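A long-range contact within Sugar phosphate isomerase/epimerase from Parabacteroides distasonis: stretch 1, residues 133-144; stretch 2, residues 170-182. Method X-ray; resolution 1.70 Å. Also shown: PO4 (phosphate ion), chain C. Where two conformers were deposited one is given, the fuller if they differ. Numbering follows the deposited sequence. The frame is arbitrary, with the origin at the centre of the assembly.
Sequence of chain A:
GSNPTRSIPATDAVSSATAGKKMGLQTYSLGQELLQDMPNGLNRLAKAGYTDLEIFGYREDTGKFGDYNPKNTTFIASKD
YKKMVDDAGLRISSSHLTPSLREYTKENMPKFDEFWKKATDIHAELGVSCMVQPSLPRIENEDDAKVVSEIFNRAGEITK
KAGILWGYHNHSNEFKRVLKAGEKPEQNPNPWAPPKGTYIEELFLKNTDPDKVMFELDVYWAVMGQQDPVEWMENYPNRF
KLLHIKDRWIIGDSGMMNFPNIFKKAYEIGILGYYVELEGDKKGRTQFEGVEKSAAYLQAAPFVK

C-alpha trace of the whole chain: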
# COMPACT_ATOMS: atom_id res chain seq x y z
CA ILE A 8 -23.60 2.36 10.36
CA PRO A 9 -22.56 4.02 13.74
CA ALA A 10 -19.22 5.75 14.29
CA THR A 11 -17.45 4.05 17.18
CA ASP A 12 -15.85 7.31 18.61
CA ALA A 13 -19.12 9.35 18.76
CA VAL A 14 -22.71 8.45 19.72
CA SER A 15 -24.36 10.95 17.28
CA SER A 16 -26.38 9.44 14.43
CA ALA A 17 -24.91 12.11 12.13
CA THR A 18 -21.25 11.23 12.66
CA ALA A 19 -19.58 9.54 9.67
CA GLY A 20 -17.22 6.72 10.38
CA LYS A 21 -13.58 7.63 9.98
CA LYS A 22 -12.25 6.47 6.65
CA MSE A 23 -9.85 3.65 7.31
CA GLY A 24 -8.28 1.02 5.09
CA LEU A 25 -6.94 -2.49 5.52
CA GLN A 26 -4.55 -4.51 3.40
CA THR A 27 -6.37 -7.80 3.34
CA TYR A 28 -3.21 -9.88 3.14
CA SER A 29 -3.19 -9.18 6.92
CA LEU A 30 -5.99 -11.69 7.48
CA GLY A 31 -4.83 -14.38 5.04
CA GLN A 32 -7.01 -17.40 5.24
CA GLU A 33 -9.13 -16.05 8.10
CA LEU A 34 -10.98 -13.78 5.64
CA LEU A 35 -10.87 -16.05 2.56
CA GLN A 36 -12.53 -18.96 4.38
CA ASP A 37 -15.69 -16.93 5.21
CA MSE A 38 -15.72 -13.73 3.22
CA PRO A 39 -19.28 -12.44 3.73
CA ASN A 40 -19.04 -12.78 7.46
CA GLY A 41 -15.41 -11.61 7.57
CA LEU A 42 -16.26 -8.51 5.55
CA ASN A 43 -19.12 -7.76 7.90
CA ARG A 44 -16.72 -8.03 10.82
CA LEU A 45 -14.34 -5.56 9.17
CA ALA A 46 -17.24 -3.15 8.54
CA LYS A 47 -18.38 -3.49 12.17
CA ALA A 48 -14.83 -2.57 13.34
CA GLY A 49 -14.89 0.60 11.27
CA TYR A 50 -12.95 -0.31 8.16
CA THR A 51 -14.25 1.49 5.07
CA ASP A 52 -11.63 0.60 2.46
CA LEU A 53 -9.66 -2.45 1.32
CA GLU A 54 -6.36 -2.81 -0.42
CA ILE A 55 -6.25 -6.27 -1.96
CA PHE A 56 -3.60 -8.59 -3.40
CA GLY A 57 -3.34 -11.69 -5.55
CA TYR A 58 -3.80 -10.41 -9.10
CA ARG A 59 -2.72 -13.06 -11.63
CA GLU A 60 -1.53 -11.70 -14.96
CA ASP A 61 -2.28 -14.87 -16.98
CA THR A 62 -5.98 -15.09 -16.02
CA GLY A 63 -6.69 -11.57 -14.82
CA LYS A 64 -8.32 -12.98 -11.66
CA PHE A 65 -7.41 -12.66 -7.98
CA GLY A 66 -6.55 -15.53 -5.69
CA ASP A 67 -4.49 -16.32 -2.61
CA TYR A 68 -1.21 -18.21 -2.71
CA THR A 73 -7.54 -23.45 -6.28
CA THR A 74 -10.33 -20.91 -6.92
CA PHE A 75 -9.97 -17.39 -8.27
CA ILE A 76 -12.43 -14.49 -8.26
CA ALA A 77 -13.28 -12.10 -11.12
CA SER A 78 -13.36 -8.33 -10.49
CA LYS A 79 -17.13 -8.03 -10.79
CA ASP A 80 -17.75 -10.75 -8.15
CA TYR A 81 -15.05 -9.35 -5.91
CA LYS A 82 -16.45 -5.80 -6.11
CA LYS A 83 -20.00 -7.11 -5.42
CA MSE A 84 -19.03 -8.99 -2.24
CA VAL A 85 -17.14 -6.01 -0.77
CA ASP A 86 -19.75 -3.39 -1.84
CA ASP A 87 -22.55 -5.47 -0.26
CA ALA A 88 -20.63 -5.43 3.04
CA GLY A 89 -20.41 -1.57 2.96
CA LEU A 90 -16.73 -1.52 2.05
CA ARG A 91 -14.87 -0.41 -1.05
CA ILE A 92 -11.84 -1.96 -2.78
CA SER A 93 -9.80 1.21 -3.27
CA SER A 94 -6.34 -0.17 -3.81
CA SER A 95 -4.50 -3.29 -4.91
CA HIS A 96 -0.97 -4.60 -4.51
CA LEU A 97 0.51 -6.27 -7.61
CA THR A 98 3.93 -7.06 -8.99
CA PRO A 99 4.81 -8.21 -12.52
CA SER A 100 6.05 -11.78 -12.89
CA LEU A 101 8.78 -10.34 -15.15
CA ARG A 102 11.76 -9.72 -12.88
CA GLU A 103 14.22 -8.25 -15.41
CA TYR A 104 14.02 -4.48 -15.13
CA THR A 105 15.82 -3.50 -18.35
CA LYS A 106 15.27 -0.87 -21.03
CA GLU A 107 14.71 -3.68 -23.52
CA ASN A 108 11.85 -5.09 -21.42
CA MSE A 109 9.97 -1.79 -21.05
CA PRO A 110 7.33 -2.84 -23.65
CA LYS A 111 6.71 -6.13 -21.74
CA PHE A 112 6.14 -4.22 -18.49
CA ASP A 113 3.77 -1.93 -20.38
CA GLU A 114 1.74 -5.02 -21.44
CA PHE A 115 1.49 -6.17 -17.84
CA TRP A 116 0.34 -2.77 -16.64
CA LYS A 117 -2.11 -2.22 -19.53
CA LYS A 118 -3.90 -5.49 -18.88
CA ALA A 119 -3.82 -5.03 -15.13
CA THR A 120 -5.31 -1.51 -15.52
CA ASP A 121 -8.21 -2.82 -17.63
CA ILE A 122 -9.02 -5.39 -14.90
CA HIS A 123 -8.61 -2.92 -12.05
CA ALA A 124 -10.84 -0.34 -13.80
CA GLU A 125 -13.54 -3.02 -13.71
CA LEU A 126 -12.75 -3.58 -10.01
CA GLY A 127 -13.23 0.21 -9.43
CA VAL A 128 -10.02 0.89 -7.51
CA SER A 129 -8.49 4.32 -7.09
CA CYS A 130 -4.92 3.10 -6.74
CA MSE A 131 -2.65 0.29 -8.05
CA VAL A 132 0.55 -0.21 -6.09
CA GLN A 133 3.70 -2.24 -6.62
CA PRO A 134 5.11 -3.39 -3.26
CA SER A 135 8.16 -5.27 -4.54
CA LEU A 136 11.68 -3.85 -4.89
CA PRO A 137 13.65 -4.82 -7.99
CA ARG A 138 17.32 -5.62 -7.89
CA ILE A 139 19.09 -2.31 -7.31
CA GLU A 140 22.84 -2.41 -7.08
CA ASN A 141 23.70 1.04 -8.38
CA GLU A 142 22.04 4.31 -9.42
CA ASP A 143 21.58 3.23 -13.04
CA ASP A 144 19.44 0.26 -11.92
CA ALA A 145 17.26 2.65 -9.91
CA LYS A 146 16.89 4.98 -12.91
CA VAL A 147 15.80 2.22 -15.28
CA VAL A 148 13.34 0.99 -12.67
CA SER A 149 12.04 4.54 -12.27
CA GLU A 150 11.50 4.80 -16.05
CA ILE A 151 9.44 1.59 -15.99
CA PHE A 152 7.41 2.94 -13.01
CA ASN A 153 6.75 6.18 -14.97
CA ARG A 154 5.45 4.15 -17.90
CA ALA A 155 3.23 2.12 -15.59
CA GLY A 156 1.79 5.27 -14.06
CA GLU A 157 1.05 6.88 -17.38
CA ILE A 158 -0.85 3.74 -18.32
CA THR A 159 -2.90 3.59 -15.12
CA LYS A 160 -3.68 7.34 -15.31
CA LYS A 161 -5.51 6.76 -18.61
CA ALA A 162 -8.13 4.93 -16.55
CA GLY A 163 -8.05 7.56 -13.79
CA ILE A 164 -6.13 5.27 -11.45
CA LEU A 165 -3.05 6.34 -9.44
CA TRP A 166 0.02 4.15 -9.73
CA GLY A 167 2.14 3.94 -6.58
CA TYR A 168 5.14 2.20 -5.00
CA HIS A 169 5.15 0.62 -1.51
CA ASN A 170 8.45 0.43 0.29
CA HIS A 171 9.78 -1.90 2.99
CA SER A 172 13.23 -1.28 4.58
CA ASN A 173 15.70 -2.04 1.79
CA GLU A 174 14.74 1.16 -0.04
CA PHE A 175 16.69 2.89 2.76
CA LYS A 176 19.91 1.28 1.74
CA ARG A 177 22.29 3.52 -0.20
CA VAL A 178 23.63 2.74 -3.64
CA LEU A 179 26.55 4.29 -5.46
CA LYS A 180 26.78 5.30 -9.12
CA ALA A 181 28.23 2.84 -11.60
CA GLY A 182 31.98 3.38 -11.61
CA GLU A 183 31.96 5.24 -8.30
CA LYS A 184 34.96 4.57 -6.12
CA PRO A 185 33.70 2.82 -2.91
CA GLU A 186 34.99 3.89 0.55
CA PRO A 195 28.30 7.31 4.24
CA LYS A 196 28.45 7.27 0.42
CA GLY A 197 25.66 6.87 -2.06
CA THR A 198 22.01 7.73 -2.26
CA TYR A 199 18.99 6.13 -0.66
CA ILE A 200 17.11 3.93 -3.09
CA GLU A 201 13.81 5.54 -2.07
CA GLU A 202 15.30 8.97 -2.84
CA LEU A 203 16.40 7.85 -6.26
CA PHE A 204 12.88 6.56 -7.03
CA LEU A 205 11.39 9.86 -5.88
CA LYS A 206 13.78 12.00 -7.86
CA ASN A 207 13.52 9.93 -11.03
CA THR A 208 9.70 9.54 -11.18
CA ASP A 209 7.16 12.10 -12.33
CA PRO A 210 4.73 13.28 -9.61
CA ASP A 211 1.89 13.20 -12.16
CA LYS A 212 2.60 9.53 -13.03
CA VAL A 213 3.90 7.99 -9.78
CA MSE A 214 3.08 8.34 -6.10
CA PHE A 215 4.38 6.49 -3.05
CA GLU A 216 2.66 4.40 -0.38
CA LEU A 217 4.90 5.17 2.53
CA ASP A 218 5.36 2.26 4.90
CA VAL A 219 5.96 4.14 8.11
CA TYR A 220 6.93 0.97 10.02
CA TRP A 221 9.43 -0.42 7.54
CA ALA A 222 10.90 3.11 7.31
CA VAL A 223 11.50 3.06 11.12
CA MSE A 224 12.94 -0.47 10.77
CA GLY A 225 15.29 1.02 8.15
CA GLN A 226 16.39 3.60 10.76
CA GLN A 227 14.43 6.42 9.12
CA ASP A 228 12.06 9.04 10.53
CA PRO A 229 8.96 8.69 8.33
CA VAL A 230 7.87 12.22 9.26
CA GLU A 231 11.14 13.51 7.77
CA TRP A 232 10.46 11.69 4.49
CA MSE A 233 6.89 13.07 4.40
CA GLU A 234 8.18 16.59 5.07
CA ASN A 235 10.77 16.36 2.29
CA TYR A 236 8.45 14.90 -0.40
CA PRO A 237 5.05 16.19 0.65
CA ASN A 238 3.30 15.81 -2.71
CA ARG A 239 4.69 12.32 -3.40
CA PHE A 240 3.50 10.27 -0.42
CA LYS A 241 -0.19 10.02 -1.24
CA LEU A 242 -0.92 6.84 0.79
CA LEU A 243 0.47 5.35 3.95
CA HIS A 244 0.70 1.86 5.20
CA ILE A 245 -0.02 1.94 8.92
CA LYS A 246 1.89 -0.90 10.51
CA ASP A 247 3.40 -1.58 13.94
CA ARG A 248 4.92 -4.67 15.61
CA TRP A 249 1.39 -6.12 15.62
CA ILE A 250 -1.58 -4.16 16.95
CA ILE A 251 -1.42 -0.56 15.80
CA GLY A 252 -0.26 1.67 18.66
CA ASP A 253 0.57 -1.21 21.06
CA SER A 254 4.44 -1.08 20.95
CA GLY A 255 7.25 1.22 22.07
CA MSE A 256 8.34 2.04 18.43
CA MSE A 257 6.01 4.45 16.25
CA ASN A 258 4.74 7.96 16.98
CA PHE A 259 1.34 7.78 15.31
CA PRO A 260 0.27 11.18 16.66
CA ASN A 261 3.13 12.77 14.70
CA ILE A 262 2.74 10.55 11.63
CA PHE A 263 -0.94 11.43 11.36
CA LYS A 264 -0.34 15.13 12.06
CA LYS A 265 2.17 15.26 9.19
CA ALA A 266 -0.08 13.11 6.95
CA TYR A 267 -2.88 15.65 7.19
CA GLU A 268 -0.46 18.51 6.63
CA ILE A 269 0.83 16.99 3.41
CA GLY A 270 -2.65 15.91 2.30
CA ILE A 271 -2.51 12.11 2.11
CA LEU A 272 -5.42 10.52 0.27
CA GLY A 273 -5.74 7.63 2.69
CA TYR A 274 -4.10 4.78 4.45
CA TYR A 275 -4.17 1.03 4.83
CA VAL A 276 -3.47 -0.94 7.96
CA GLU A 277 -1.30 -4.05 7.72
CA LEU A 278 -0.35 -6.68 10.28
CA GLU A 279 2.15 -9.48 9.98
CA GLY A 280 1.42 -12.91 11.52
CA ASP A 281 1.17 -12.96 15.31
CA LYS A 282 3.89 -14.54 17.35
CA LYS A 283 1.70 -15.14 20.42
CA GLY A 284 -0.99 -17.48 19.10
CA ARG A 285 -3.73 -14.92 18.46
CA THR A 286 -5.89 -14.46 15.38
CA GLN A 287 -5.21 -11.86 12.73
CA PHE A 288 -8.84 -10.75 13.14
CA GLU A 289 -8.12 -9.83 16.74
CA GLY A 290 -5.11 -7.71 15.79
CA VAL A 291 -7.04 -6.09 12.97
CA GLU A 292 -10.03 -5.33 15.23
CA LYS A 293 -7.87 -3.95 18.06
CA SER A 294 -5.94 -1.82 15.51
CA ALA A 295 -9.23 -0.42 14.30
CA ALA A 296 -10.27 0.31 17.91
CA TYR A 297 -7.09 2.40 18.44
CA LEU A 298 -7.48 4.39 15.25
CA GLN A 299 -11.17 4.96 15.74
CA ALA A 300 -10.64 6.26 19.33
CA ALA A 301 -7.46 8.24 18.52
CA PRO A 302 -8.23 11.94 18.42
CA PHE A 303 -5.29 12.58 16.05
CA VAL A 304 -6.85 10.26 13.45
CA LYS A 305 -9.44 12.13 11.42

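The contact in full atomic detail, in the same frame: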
# COMPACT_ATOMS: atom_id res chain seq x y z
N GLN A 133 2.68 -1.22 -6.63
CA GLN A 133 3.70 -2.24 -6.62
C GLN A 133 4.43 -2.22 -5.30
O GLN A 133 5.00 -1.20 -4.95
CB GLN A 133 4.70 -2.07 -7.75
CG GLN A 133 5.81 -3.17 -7.74
CD GLN A 133 6.58 -3.28 -9.02
OE1 GLN A 133 6.05 -3.01 -10.10
NE2 GLN A 133 7.84 -3.70 -8.93
N PRO A 134 4.48 -3.38 -4.60
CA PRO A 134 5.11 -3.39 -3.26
C PRO A 134 6.42 -4.17 -3.22
O PRO A 134 6.86 -4.61 -2.16
CB PRO A 134 4.04 -4.12 -2.43
CG PRO A 134 3.57 -5.19 -3.37
CD PRO A 134 3.52 -4.50 -4.75
N SER A 135 7.03 -4.34 -4.37
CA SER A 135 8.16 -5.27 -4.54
C SER A 135 9.32 -4.53 -5.19
O SER A 135 9.19 -3.95 -6.28
CB SER A 135 7.73 -6.41 -5.43
OG SER A 135 6.66 -7.11 -4.84
N LEU A 136 10.44 -4.52 -4.48
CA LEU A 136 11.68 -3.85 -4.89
C LEU A 136 12.46 -4.68 -5.89
O LEU A 136 12.84 -5.81 -5.57
CB LEU A 136 12.57 -3.63 -3.65
CG LEU A 136 13.90 -2.86 -3.82
CD1 LEU A 136 13.74 -1.47 -4.40
CD2 LEU A 136 14.54 -2.73 -2.43
N PRO A 137 12.74 -4.12 -7.08
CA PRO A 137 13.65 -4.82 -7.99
C PRO A 137 15.09 -4.86 -7.49
O PRO A 137 15.45 -4.19 -6.50
CB PRO A 137 13.54 -4.01 -9.29
CG PRO A 137 12.19 -3.33 -9.23
CD PRO A 137 12.13 -2.97 -7.75
N ARG A 138 15.92 -5.65 -8.17
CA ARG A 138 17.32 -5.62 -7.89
C ARG A 138 17.92 -4.26 -8.17
O ARG A 138 17.94 -3.82 -9.30
CB ARG A 138 18.04 -6.69 -8.71
CG ARG A 138 19.52 -6.80 -8.31
CD ARG A 138 20.28 -8.01 -8.89
NE ARG A 138 19.75 -9.27 -8.36
CZ ARG A 138 20.04 -9.81 -7.19
NH1 ARG A 138 20.92 -9.22 -6.35
NH2 ARG A 138 19.47 -10.96 -6.86
N ILE A 139 18.45 -3.61 -7.13
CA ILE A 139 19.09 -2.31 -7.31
C ILE A 139 20.45 -2.34 -6.71
O ILE A 139 20.58 -2.42 -5.49
CB ILE A 139 18.26 -1.16 -6.62
CG1 ILE A 139 16.78 -1.19 -7.02
CG2 ILE A 139 18.97 0.22 -6.84
CD1 ILE A 139 16.48 -0.85 -8.36
N GLU A 140 21.47 -2.34 -7.57
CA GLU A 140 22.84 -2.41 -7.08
C GLU A 140 23.62 -1.15 -7.30
O GLU A 140 24.65 -0.95 -6.67
CB GLU A 140 23.52 -3.61 -7.71
CG GLU A 140 22.87 -4.82 -7.08
CD GLU A 140 23.20 -6.17 -7.70
OE1 GLU A 140 23.51 -6.26 -8.91
OE2 GLU A 140 23.04 -7.15 -6.91
N ASN A 141 23.11 -0.28 -8.17
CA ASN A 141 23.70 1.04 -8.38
C ASN A 141 22.60 2.00 -8.83
O ASN A 141 21.44 1.61 -9.05
CB ASN A 141 24.89 0.97 -9.35
CG ASN A 141 24.49 0.55 -10.75
OD1 ASN A 141 23.40 0.86 -11.21
ND2 ASN A 141 25.43 -0.10 -11.46
N GLU A 142 22.97 3.27 -8.98
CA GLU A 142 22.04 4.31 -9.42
C GLU A 142 21.37 3.99 -10.74
O GLU A 142 20.16 4.19 -10.85
CB GLU A 142 22.71 5.69 -9.55
CG GLU A 142 22.86 6.42 -8.24
CD GLU A 142 23.10 7.92 -8.42
OE1 GLU A 142 22.83 8.48 -9.52
OE2 GLU A 142 23.59 8.54 -7.45
N ASP A 143 22.13 3.48 -11.71
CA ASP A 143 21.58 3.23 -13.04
C ASP A 143 20.41 2.24 -12.96
O ASP A 143 19.40 2.44 -13.62
CB ASP A 143 22.62 2.70 -14.05
CG ASP A 143 23.64 3.79 -14.48
OD1 ASP A 143 23.41 5.01 -14.21
OD2 ASP A 143 24.65 3.39 -15.09
N ASP A 144 20.53 1.22 -12.09
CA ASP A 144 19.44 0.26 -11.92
C ASP A 144 18.19 0.96 -11.41
O ASP A 144 17.09 0.66 -11.86
CB ASP A 144 19.82 -0.80 -10.89
CG ASP A 144 20.99 -1.67 -11.32
OD1 ASP A 144 21.35 -1.74 -12.51
OD2 ASP A 144 21.55 -2.27 -10.39
N ASN A 170 7.15 0.79 -0.21
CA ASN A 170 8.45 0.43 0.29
C ASN A 170 8.39 -0.57 1.46
O ASN A 170 7.39 -0.67 2.17
CB ASN A 170 9.23 1.66 0.85
CG ASN A 170 8.54 2.29 2.00
OD1 ASN A 170 7.54 3.00 1.82
ND2 ASN A 170 9.03 2.06 3.21
N HIS A 171 9.52 -1.25 1.70
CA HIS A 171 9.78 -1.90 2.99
C HIS A 171 11.04 -1.21 3.53
O HIS A 171 11.05 0.01 3.55
CB HIS A 171 9.88 -3.39 2.81
CG HIS A 171 8.58 -3.98 2.34
ND1 HIS A 171 8.11 -3.79 1.05
CD2 HIS A 171 7.60 -4.64 3.01
CE1 HIS A 171 6.92 -4.36 0.94
NE2 HIS A 171 6.58 -4.86 2.12
N SER A 172 12.07 -1.94 3.96
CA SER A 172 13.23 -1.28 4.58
C SER A 172 14.41 -1.13 3.64
O SER A 172 15.24 -0.25 3.84
CB SER A 172 13.68 -2.00 5.85
OG SER A 172 12.64 -2.04 6.80
N ASN A 173 14.48 -1.98 2.63
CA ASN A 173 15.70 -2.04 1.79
C ASN A 173 15.80 -0.82 0.88
O ASN A 173 16.89 -0.52 0.36
CB ASN A 173 15.77 -3.31 0.98
CG ASN A 173 16.21 -4.50 1.79
OD1 ASN A 173 16.85 -4.37 2.85
ND2 ASN A 173 15.95 -5.69 1.24
N GLU A 174 14.71 -0.08 0.72
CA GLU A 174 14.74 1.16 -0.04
C GLU A 174 15.56 2.22 0.71
O GLU A 174 15.90 3.26 0.15
CB GLU A 174 13.37 1.70 -0.32
CG GLU A 174 12.55 0.86 -1.28
CD GLU A 174 11.85 -0.33 -0.75
OE1 GLU A 174 11.96 -0.68 0.46
OE2 GLU A 174 11.13 -0.98 -1.58
N PHE A 175 15.88 1.93 1.97
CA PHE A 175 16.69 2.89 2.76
C PHE A 175 18.12 2.46 2.87
O PHE A 175 18.91 3.01 3.68
CB PHE A 175 16.01 3.18 4.08
CG PHE A 175 14.62 3.70 3.91
CD1 PHE A 175 14.41 4.93 3.31
CD2 PHE A 175 13.53 2.91 4.18
CE1 PHE A 175 13.11 5.40 3.07
CE2 PHE A 175 12.25 3.36 3.97
CZ PHE A 175 12.03 4.61 3.41
N LYS A 176 18.51 1.50 2.04
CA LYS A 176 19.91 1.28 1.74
C LYS A 176 20.33 2.35 0.73
O LYS A 176 19.51 2.83 -0.03
CB LYS A 176 20.14 -0.11 1.17
CG LYS A 176 19.81 -1.25 2.17
CD LYS A 176 19.99 -2.68 1.57
CE LYS A 176 20.31 -3.75 2.69
N ARG A 177 21.63 2.65 0.76
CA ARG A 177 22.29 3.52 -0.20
C ARG A 177 22.94 2.73 -1.32
O ARG A 177 23.49 1.62 -1.12
CB ARG A 177 23.35 4.37 0.52
CG ARG A 177 22.77 5.45 1.41
CD ARG A 177 23.85 6.31 2.05
NE ARG A 177 23.31 7.09 3.15
CZ ARG A 177 22.84 8.32 3.06
NH1 ARG A 177 22.84 8.93 1.90
NH2 ARG A 177 22.38 8.94 4.14
N VAL A 178 22.90 3.30 -2.52
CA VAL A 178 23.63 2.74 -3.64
C VAL A 178 24.48 3.84 -4.28
O VAL A 178 24.15 5.00 -4.22
CB VAL A 178 22.72 2.07 -4.69
CG1 VAL A 178 21.98 0.88 -4.05
CG2 VAL A 178 21.71 3.07 -5.32
N LEU A 179 25.62 3.44 -4.78
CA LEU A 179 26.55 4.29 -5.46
C LEU A 179 26.20 4.39 -6.94
O LEU A 179 25.41 3.59 -7.46
CB LEU A 179 27.96 3.72 -5.34
CG LEU A 179 28.59 3.74 -3.94
CD1 LEU A 179 30.01 3.23 -4.00
CD2 LEU A 179 28.52 5.13 -3.38
N LYS A 180 26.83 5.32 -7.66
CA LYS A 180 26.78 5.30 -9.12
C LYS A 180 27.64 4.18 -9.67
O LYS A 180 28.58 3.76 -9.04
CB LYS A 180 27.24 6.64 -9.71
CG LYS A 180 26.25 7.75 -9.42
CD LYS A 180 26.72 9.05 -10.06
CE LYS A 180 25.57 10.04 -10.14
NZ LYS A 180 25.07 10.32 -8.77
N ALA A 181 27.30 3.70 -10.86
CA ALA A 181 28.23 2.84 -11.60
C ALA A 181 29.54 3.58 -11.73
O ALA A 181 29.55 4.77 -12.04
CB ALA A 181 27.64 2.49 -12.98
N GLY A 182 30.65 2.86 -11.52
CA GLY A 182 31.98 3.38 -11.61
C GLY A 182 32.46 4.18 -10.42
O GLY A 182 33.58 4.64 -10.42
P PO4 C . 3.19 -6.29 1.99
O1 PO4 C . 2.52 -7.52 2.62
O2 PO4 C . 4.26 -5.85 2.94
O3 PO4 C . 2.04 -5.24 1.93
O4 PO4 C . 3.65 -6.54 0.59
O HOH W 1 26.14 0.59 -5.11
O HOH W 2 25.11 5.32 -12.28

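The two stretches bury 602 Å² between them, and the contact falls into an opening part around Pro-134 and Leu-136 and a closing part around Asn-141 and Glu-142. Gln-133 lies out of reach of stretch 2; its amide instead ties down its own stretch, NE2 donating to Ser-135 O at 3.0 Å.

At Pro-134 the closest approach is by the carbonyl: Pro-134 O lies 3.1 Å from His-171 CE1, near the plane of the imidazole and at its edge. The same ring edge serves a phosphate ion, probably from the crystallisation liquor, since His-171 NE2 donates to PO4 O2 at 2.7 Å with an N-H...acceptor angle of 167°. Ser-135 turns its CB away, and the next residue, Leu-136, points toward stretch 2. Its CD2 packs 3.7 Å from Asn-173 CB, and its CB comes equally close, 3.7 Å, to Glu-174 OE2. The other carboxylate oxygen of Glu-174 is engaged within stretch 2, His-171 N donating to Glu-174 OE1 at 2.8 Å, which links the residue that meets Pro-134 to one of those that meet Leu-136.

Pro-137 and Arg-138 make no contact. Contact resumes at Ile-139, whose CG2 is 4.2 Å from Val-178 CG1, a loose apolar approach; the CB points toward stretch 2 but the end of the side chain leads away. Glu-140 faces its CB away and contributes its backbone: a water donates to Glu-140 O at 2.7 Å and accepts from Leu-179 N at 2.9 Å, bridging the two stretches.

Asn-141 occupies the N-cap position. Its OD1 accepts from Asp-144 N at 3.0 Å and 157°, satisfying an amide of the first helical turn, while Asn-141 CA sits 3.2 Å from Leu-179 O. That carbonyl is the acceptor for the first helical residue: Glu-142 N donates to Leu-179 O at 2.9 Å and 147°, the one direct backbone hydrogen bond across the contact. Val-178, with CB directed toward stretch 1, packs beside it, CG2 lying 3.8 Å from Asn-141 C and 3.9 Å from Glu-142 N.

The Glu-142 side chain adds a salt bridge, OE2 to Lys-180 NZ at 2.7 Å. Lys-180 starts with its CB directed away, yet its end comes nearer: the chain is extended through chi2 and chi3 (both t), and chi4 at 59° (p) turns NZ to the carboxylate. Asp-143 closes the contact more lightly: OD2 is 3.8 Å from Ala-181 CB, and a second water joins Asp-143 OD1, by a weak bond of 2.6 Å, to Ala-181 N at 3.1 Å.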